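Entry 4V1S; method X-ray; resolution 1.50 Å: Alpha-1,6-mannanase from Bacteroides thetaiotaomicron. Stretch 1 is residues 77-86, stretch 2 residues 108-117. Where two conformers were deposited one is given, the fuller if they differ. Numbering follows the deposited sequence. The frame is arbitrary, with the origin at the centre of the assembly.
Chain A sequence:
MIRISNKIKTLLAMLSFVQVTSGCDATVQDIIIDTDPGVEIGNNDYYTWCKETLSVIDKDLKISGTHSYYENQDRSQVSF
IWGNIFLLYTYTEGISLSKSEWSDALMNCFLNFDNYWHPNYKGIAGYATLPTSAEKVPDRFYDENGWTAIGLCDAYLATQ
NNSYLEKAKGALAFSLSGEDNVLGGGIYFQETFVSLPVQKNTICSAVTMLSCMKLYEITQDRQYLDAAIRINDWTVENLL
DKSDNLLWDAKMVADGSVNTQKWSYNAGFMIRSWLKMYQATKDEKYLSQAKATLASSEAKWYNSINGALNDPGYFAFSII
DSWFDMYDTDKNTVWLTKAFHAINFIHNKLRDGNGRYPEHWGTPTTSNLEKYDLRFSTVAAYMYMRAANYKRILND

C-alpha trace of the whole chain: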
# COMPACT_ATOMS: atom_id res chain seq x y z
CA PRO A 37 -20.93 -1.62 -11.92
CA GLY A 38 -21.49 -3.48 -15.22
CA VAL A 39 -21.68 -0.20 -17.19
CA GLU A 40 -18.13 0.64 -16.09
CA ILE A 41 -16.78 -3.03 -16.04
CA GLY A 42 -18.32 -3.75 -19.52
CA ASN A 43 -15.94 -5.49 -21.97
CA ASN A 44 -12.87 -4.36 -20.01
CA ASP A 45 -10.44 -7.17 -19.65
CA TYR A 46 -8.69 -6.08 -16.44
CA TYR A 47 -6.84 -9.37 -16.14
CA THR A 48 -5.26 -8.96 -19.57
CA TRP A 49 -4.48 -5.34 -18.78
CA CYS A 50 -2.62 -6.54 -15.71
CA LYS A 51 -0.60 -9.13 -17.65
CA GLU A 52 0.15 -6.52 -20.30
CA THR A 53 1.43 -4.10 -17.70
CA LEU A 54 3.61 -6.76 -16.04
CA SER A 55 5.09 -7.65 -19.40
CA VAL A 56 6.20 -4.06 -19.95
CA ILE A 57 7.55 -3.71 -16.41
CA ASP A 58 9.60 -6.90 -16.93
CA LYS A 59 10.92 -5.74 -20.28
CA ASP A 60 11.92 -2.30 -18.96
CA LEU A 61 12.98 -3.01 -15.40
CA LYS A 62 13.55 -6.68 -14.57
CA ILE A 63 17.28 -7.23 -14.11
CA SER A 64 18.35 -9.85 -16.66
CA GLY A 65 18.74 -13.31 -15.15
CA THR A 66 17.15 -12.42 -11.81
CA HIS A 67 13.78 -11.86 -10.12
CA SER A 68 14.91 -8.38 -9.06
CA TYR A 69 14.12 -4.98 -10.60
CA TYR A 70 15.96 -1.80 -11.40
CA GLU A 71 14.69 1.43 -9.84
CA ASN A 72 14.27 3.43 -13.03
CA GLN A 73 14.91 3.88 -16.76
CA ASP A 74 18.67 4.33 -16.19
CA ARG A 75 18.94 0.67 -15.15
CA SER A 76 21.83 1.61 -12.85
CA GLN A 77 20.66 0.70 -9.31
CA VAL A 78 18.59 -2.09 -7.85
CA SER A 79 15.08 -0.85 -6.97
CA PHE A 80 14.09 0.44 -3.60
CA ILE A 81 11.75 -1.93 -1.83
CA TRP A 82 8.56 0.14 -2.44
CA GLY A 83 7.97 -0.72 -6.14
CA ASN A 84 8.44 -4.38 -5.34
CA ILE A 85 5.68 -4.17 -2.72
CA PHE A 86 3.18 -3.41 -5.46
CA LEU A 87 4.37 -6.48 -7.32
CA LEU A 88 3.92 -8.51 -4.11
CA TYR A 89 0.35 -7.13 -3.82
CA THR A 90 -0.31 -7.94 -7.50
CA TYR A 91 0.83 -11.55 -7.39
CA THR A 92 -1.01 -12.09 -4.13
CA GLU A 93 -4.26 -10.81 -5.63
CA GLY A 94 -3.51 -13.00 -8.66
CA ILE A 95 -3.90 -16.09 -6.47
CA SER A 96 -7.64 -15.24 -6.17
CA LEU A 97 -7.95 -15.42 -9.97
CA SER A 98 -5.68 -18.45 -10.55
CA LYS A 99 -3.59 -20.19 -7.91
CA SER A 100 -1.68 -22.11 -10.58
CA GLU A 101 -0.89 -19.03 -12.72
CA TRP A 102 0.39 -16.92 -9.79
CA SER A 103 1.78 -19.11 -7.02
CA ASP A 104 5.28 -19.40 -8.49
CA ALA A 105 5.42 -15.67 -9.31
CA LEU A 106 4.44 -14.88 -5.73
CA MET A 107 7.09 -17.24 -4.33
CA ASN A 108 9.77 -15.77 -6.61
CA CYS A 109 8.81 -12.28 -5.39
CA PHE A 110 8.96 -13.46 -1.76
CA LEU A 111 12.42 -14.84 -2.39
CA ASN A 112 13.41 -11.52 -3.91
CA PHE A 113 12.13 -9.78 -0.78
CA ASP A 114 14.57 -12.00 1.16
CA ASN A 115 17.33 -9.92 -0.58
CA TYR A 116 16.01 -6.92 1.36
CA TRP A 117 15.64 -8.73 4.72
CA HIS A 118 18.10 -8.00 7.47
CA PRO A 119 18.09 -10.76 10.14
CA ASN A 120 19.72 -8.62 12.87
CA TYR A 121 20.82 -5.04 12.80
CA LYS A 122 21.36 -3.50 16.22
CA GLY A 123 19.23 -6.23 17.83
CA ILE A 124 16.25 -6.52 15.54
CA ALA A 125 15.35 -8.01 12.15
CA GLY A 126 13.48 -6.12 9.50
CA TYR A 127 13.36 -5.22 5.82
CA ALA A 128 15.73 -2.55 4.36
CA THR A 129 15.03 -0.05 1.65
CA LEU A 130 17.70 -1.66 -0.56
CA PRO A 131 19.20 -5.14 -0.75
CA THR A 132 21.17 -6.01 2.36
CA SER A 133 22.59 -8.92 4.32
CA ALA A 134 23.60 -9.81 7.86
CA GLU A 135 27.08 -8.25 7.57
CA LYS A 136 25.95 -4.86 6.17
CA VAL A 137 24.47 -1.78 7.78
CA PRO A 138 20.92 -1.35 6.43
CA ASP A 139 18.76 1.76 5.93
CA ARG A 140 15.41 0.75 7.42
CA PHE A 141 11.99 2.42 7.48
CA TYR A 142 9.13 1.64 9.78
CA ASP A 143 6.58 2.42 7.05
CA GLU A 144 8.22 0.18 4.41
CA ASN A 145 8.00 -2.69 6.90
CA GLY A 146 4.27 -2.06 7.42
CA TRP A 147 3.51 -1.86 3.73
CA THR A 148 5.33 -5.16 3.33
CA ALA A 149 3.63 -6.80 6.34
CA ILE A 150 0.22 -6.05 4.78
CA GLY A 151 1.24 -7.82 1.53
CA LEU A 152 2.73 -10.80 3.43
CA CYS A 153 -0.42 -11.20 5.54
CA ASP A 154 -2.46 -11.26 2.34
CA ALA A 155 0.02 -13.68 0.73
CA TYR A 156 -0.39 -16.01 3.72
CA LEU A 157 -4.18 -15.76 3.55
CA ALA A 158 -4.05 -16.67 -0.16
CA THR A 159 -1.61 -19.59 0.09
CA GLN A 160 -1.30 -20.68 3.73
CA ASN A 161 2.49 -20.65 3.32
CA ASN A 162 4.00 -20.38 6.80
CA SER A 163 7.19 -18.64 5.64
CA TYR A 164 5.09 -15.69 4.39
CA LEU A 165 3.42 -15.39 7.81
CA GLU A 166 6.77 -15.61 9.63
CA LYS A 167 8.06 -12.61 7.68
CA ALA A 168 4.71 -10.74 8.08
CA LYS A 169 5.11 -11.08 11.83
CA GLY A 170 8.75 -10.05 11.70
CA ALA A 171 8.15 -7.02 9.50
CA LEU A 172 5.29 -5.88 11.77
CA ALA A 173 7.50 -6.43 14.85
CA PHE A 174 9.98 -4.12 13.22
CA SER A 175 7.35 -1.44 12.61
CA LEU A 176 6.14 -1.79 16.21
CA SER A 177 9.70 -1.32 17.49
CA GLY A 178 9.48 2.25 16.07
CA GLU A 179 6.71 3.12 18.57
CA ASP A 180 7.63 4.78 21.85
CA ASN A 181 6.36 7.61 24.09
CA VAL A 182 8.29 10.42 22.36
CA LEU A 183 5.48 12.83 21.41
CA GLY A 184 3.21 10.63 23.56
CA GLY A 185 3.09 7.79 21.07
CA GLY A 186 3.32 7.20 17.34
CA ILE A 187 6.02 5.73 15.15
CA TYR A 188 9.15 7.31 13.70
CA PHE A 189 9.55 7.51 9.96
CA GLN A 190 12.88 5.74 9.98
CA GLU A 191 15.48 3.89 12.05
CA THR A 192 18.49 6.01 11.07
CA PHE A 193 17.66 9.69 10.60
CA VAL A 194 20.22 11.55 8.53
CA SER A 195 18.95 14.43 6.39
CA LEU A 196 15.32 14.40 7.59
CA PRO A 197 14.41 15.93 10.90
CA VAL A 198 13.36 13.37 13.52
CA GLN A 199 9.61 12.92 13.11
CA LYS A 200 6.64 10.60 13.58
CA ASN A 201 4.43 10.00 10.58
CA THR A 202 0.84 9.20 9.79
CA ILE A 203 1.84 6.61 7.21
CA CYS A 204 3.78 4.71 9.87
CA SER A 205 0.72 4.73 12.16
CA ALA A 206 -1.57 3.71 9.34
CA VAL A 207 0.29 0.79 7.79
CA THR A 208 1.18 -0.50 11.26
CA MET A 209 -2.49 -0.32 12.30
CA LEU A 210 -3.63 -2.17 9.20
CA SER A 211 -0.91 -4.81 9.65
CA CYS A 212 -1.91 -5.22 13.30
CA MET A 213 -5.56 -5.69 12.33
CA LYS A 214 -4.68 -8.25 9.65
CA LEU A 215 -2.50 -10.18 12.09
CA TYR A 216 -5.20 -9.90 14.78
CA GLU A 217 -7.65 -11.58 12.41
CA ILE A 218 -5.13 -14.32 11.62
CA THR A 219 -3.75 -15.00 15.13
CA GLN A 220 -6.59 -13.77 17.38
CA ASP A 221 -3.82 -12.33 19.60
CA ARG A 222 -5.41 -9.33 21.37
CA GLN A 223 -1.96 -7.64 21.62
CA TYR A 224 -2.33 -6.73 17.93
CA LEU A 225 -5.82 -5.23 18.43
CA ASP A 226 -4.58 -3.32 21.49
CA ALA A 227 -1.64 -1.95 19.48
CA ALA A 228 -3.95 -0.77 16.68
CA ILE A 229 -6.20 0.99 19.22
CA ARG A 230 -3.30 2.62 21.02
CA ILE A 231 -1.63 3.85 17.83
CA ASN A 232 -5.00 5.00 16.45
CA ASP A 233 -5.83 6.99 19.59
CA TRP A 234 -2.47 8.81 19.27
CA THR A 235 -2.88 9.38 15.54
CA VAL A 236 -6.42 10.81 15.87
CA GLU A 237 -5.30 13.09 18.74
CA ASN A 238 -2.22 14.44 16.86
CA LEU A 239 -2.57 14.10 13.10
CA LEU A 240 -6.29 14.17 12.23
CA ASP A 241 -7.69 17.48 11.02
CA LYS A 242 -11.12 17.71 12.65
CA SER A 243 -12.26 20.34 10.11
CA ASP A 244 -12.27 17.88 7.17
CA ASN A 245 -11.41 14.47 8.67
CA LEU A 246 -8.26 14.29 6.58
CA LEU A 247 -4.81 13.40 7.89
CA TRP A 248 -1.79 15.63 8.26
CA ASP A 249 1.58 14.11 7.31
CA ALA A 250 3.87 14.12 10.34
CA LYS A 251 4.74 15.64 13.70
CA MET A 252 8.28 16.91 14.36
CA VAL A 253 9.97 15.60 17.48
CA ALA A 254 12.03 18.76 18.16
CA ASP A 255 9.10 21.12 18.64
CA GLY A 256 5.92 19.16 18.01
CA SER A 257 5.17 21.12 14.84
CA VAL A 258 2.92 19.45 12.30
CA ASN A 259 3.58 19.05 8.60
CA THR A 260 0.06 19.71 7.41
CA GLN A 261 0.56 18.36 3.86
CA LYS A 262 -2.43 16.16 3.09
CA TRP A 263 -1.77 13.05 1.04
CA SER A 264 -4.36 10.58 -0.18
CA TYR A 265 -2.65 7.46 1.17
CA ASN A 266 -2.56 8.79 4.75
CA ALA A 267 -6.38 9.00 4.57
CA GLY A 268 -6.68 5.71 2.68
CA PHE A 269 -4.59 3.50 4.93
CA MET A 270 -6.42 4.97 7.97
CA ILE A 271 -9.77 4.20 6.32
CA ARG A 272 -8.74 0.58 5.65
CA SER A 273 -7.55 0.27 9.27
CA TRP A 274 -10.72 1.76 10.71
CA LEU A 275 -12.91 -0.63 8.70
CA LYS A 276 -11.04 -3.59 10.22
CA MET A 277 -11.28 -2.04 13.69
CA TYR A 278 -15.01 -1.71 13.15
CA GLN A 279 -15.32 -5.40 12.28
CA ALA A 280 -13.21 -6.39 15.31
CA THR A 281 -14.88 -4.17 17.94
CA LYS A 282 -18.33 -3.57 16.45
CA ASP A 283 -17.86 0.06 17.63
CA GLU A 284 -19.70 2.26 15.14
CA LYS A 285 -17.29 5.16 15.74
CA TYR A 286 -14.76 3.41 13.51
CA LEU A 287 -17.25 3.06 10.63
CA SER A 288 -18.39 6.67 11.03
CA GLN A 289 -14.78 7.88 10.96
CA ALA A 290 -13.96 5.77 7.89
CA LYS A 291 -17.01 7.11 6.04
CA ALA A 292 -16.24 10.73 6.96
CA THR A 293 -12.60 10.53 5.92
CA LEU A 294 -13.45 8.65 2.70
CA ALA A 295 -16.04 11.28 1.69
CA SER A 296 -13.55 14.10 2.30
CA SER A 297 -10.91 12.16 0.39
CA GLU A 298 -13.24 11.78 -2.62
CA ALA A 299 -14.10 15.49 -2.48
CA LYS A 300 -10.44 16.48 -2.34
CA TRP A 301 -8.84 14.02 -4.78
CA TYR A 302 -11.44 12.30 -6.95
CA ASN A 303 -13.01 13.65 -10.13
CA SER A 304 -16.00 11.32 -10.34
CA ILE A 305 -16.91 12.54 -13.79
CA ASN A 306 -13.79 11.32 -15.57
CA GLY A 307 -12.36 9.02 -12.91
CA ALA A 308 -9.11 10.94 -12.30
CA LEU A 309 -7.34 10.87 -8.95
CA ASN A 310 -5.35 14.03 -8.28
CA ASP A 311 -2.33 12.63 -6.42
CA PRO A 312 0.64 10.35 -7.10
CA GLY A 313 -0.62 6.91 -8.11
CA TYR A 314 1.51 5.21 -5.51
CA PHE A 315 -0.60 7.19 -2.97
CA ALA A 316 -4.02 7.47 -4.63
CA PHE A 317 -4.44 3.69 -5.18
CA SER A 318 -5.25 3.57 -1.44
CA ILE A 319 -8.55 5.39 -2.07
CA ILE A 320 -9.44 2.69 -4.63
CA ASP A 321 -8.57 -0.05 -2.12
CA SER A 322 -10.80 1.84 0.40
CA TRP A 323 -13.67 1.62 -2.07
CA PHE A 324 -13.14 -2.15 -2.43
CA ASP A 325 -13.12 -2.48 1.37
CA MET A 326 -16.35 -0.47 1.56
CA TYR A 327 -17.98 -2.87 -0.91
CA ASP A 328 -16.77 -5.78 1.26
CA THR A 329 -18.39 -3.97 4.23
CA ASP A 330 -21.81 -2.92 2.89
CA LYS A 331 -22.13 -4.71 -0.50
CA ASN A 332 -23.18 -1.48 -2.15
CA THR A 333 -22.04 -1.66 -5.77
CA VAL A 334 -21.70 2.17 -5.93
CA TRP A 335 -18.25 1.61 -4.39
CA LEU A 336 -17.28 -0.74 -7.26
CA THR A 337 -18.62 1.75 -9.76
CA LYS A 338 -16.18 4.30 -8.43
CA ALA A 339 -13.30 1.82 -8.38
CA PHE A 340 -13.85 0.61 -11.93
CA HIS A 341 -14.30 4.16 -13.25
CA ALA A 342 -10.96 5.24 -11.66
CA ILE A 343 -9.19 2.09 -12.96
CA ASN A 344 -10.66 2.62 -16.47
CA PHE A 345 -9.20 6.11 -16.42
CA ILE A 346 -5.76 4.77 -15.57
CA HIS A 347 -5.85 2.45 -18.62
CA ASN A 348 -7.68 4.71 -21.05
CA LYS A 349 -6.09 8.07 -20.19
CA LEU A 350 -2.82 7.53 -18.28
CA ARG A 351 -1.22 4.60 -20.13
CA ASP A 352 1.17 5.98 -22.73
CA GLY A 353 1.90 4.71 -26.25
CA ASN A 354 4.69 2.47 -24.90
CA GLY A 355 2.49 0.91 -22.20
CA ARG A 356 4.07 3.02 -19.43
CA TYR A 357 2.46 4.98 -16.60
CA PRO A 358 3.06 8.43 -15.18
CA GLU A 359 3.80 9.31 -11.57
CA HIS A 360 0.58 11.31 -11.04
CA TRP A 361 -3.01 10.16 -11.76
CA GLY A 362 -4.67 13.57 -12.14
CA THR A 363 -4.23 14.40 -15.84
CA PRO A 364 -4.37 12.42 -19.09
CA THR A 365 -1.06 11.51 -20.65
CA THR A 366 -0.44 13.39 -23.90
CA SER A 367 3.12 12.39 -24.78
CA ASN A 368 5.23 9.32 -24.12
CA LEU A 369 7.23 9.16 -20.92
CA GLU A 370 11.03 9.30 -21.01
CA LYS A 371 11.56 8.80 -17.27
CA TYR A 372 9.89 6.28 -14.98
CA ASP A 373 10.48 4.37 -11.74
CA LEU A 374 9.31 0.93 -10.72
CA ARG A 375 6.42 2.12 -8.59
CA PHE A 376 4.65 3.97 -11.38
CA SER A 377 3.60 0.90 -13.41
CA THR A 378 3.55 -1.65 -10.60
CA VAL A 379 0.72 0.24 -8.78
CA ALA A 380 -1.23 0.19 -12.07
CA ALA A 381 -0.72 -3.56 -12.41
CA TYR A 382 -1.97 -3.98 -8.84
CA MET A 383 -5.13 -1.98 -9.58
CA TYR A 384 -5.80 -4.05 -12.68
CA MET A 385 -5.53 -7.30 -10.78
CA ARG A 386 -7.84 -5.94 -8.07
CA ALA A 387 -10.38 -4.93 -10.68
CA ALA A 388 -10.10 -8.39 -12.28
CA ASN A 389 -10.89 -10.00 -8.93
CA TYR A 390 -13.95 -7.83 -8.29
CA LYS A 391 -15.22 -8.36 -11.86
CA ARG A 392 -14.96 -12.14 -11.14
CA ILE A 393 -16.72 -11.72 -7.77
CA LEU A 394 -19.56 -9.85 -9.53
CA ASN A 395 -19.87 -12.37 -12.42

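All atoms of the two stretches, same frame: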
# COMPACT_ATOMS: atom_id res chain seq x y z
N GLN A 77 20.76 1.06 -10.71
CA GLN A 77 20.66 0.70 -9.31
C GLN A 77 19.52 -0.28 -9.17
O GLN A 77 18.49 -0.14 -9.85
CB GLN A 77 20.33 1.93 -8.45
N VAL A 78 19.68 -1.23 -8.24
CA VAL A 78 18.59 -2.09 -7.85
C VAL A 78 17.48 -1.21 -7.24
O VAL A 78 17.77 -0.21 -6.56
CB VAL A 78 19.02 -3.16 -6.82
CG1 VAL A 78 17.89 -4.16 -6.60
CG2 VAL A 78 20.27 -3.92 -7.27
N SER A 79 16.24 -1.58 -7.49
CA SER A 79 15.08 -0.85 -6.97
C SER A 79 15.02 -0.78 -5.46
O SER A 79 15.41 -1.72 -4.73
CB SER A 79 13.80 -1.49 -7.48
OG SER A 79 13.71 -2.87 -7.11
N PHE A 80 14.53 0.35 -4.97
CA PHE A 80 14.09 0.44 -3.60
C PHE A 80 12.94 -0.53 -3.38
O PHE A 80 12.29 -0.97 -4.32
CB PHE A 80 13.64 1.85 -3.27
CG PHE A 80 14.74 2.88 -3.34
CD1 PHE A 80 15.73 2.92 -2.39
CD2 PHE A 80 14.76 3.83 -4.36
CE1 PHE A 80 16.75 3.84 -2.45
CE2 PHE A 80 15.77 4.78 -4.41
CZ PHE A 80 16.77 4.78 -3.44
N ILE A 81 12.71 -0.89 -2.13
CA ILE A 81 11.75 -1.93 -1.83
C ILE A 81 10.32 -1.57 -2.31
O ILE A 81 9.55 -2.46 -2.75
CB ILE A 81 11.80 -2.30 -0.32
CG1 ILE A 81 11.12 -3.63 -0.08
CG2 ILE A 81 11.19 -1.21 0.55
CD1 ILE A 81 11.30 -4.13 1.34
N TRP A 82 9.98 -0.28 -2.26
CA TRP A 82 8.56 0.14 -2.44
C TRP A 82 7.92 -0.43 -3.73
O TRP A 82 6.85 -0.99 -3.69
CB TRP A 82 8.50 1.67 -2.45
CG TRP A 82 7.16 2.26 -2.30
CD1 TRP A 82 5.96 1.64 -2.30
CD2 TRP A 82 6.90 3.65 -2.17
NE1 TRP A 82 4.94 2.56 -2.14
CE2 TRP A 82 5.50 3.81 -2.07
CE3 TRP A 82 7.72 4.78 -2.15
CZ2 TRP A 82 4.91 5.05 -1.94
CZ3 TRP A 82 7.12 6.02 -1.97
CH2 TRP A 82 5.73 6.14 -1.90
N GLY A 83 8.57 -0.26 -4.89
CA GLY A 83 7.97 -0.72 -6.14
C GLY A 83 7.73 -2.21 -6.17
O GLY A 83 6.80 -2.67 -6.79
N ASN A 84 8.60 -2.95 -5.47
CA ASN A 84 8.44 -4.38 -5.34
C ASN A 84 7.26 -4.77 -4.49
O ASN A 84 6.70 -5.86 -4.66
CB ASN A 84 9.70 -5.02 -4.72
CG ASN A 84 10.92 -4.81 -5.59
OD1 ASN A 84 11.15 -5.54 -6.55
ND2 ASN A 84 11.65 -3.76 -5.31
N ILE A 85 6.86 -3.90 -3.56
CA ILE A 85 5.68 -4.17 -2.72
C ILE A 85 4.42 -4.20 -3.57
O ILE A 85 3.53 -5.04 -3.37
CB ILE A 85 5.58 -3.15 -1.56
CG1 ILE A 85 6.87 -3.21 -0.69
CG2 ILE A 85 4.34 -3.36 -0.72
CD1 ILE A 85 6.92 -2.14 0.39
N PHE A 86 4.33 -3.32 -4.57
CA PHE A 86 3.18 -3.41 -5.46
C PHE A 86 3.18 -4.69 -6.29
O PHE A 86 2.12 -5.22 -6.54
CB PHE A 86 3.08 -2.21 -6.37
CG PHE A 86 2.76 -0.93 -5.65
CD1 PHE A 86 1.50 -0.71 -5.12
CD2 PHE A 86 3.68 0.14 -5.61
CE1 PHE A 86 1.16 0.48 -4.50
CE2 PHE A 86 3.35 1.35 -4.98
CZ PHE A 86 2.10 1.51 -4.43
N ASN A 108 8.56 -16.43 -6.10
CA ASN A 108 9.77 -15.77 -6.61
C ASN A 108 9.93 -14.32 -6.10
O ASN A 108 11.02 -13.84 -5.79
CB ASN A 108 9.81 -15.83 -8.13
CG ASN A 108 10.11 -17.22 -8.64
OD1 ASN A 108 10.74 -18.02 -7.93
ND2 ASN A 108 9.68 -17.52 -9.86
N CYS A 109 8.80 -13.63 -5.97
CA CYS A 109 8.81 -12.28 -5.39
C CYS A 109 9.19 -12.33 -3.92
O CYS A 109 10.04 -11.57 -3.47
CB CYS A 109 7.43 -11.68 -5.63
SG CYS A 109 7.18 -10.09 -4.92
N PHE A 110 8.61 -13.28 -3.19
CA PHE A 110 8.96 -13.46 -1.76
C PHE A 110 10.44 -13.72 -1.55
O PHE A 110 11.11 -13.10 -0.69
CB PHE A 110 8.13 -14.57 -1.14
CG PHE A 110 8.46 -14.83 0.30
CD1 PHE A 110 8.06 -13.94 1.28
CD2 PHE A 110 9.24 -15.91 0.67
CE1 PHE A 110 8.36 -14.17 2.62
CE2 PHE A 110 9.56 -16.14 2.00
CZ PHE A 110 9.10 -15.28 2.98
N LEU A 111 10.99 -14.54 -2.43
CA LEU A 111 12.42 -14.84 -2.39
C LEU A 111 13.25 -13.62 -2.77
O LEU A 111 14.35 -13.43 -2.26
CB LEU A 111 12.75 -16.06 -3.27
CG LEU A 111 12.16 -17.38 -2.75
CD1 LEU A 111 12.32 -18.47 -3.80
CD2 LEU A 111 12.77 -17.82 -1.43
N ASN A 112 12.72 -12.77 -3.66
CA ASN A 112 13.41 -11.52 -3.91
C ASN A 112 13.38 -10.58 -2.68
O ASN A 112 14.37 -9.91 -2.40
CB ASN A 112 12.81 -10.81 -5.12
CG ASN A 112 13.62 -9.60 -5.54
OD1 ASN A 112 14.84 -9.68 -5.65
ND2 ASN A 112 12.96 -8.46 -5.67
N PHE A 113 12.25 -10.53 -2.00
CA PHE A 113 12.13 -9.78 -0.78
C PHE A 113 13.16 -10.24 0.25
O PHE A 113 13.67 -9.42 1.01
CB PHE A 113 10.70 -9.83 -0.17
CG PHE A 113 9.83 -8.71 -0.63
CD1 PHE A 113 9.28 -8.72 -1.93
CD2 PHE A 113 9.62 -7.60 0.16
CE1 PHE A 113 8.54 -7.64 -2.39
CE2 PHE A 113 8.88 -6.50 -0.31
CZ PHE A 113 8.32 -6.52 -1.57
N ASP A 114 13.51 -11.53 0.24
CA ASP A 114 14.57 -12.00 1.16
C ASP A 114 15.92 -11.22 0.94
O ASP A 114 16.72 -11.07 1.86
CB ASP A 114 14.78 -13.52 1.00
CG ASP A 114 13.77 -14.39 1.80
OD1 ASP A 114 13.03 -13.92 2.75
OD2 ASP A 114 13.76 -15.62 1.47
N ASN A 115 16.14 -10.73 -0.29
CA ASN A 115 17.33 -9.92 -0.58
C ASN A 115 17.34 -8.65 0.21
O ASN A 115 18.40 -8.08 0.43
CB ASN A 115 17.48 -9.61 -2.03
CG ASN A 115 17.74 -10.84 -2.87
OD1 ASN A 115 18.56 -11.68 -2.51
ND2 ASN A 115 17.06 -10.94 -3.99
N TYR A 116 16.16 -8.15 0.57
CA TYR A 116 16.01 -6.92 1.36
C TYR A 116 15.90 -7.16 2.87
O TYR A 116 15.81 -6.19 3.64
CB TYR A 116 14.78 -6.16 0.89
CG TYR A 116 14.81 -5.68 -0.56
CD1 TYR A 116 14.62 -6.55 -1.62
CD2 TYR A 116 15.05 -4.36 -0.87
CE1 TYR A 116 14.61 -6.11 -2.92
CE2 TYR A 116 15.03 -3.91 -2.18
CZ TYR A 116 14.87 -4.79 -3.20
OH TYR A 116 14.90 -4.34 -4.50
N TRP A 117 15.83 -8.43 3.29
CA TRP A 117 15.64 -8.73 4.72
C TRP A 117 16.96 -8.70 5.45
O TRP A 117 17.92 -9.36 5.05
CB TRP A 117 15.04 -10.11 4.86
CG TRP A 117 14.81 -10.58 6.26
CD1 TRP A 117 15.54 -11.49 6.94
CD2 TRP A 117 13.78 -10.14 7.15
NE1 TRP A 117 15.01 -11.71 8.17
CE2 TRP A 117 13.94 -10.87 8.35
CE3 TRP A 117 12.73 -9.19 7.06
CZ2 TRP A 117 13.07 -10.75 9.42
CZ3 TRP A 117 11.90 -9.06 8.14
CH2 TRP A 117 12.09 -9.83 9.32
O HOH W 1 13.93 -5.83 -6.78
O HOH W 2 10.08 -8.16 -6.23

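The apolar centre of the contact is built from Ile81, Ile85, Phe113 and Tyr116, where helix 81-86 runs nearly antiparallel to helix 108-114, at 162° between their directions. The axes come no closer than 10.9 Å, a gap wide enough to be filled by side chains, and Phe113 and Tyr116 supply most of what the second stretch buries here. About 364 Å² is buried, both sides summed, and Ile81, Asn84, Phe113 and Tyr116 are all buried residues.

Phe113 leaves its backbone sideways, but with chi1 at -92°, between the usual wells, the end of its ring comes nearer to the first helix. There its CE2 lies 3.6 Å from CG1 of Ile81 and its CZ 3.7 Å from CG1 of Ile85. The two isoleucines are one helical turn apart, so a single flat ring can touch both. The ring's edge also meets backbone, with CE1 of Phe113 3.4 Å from O of Asn84; a slim aromatic edge can approach a helix this closely. Ile81 serves the second ring as well: its CG1 lies over one face of Tyr116, and its CB is 3.9 Å from CD2 of Tyr116. An aliphatic chain suits this position, since CG1 of Ile81 lies against Phe113 and over the face of Tyr116.

Tyr116 carries the contact from apolar to polar. It sits in the type I turn from Asp114 to Trp117, and its CA-to-CB bond points toward the first stretch. Its hydroxyl reaches the loop before helix 81-86 and donates a hydrogen bond from OH of Tyr116 to O of Ser79, at 2.7 Å. Tyrosine suits the place because its ring packs against Ile81 while its hydroxyl gives a donor to the carbonyl of Ser79, a buried residue. CG1 of Val78, 3.7 Å from OH of Tyr116, adds an aliphatic flank at the more exposed margin.

Asn84 organizes the polar edge. Its amide ND2 donates to OG of Ser79 at 2.9 Å, almost linearly, and makes a weak bond to O of Phe80 at 3.0 Å, tying the helix to the loop that precedes it. Its OD1 stands 3.5 Å from ND2 of Asn112, and two waters bridge these atoms. Water 1 donates to OD1 of Asn84 (2.8 Å) and to OH of Tyr116 (2.9 Å), and accepts from ND2 of Asn112 (3.0 Å); water 2 donates to OD1 of Asn84 (2.8 Å) and accepts from ND2 of Asn112 (2.9 Å). Asparagine suits both places because its amide combines donor and acceptor: OD1 of Asn112 accepts from ND2 of Asn115 at 3.0 Å, leaving ND2 of Asn112 for the waters.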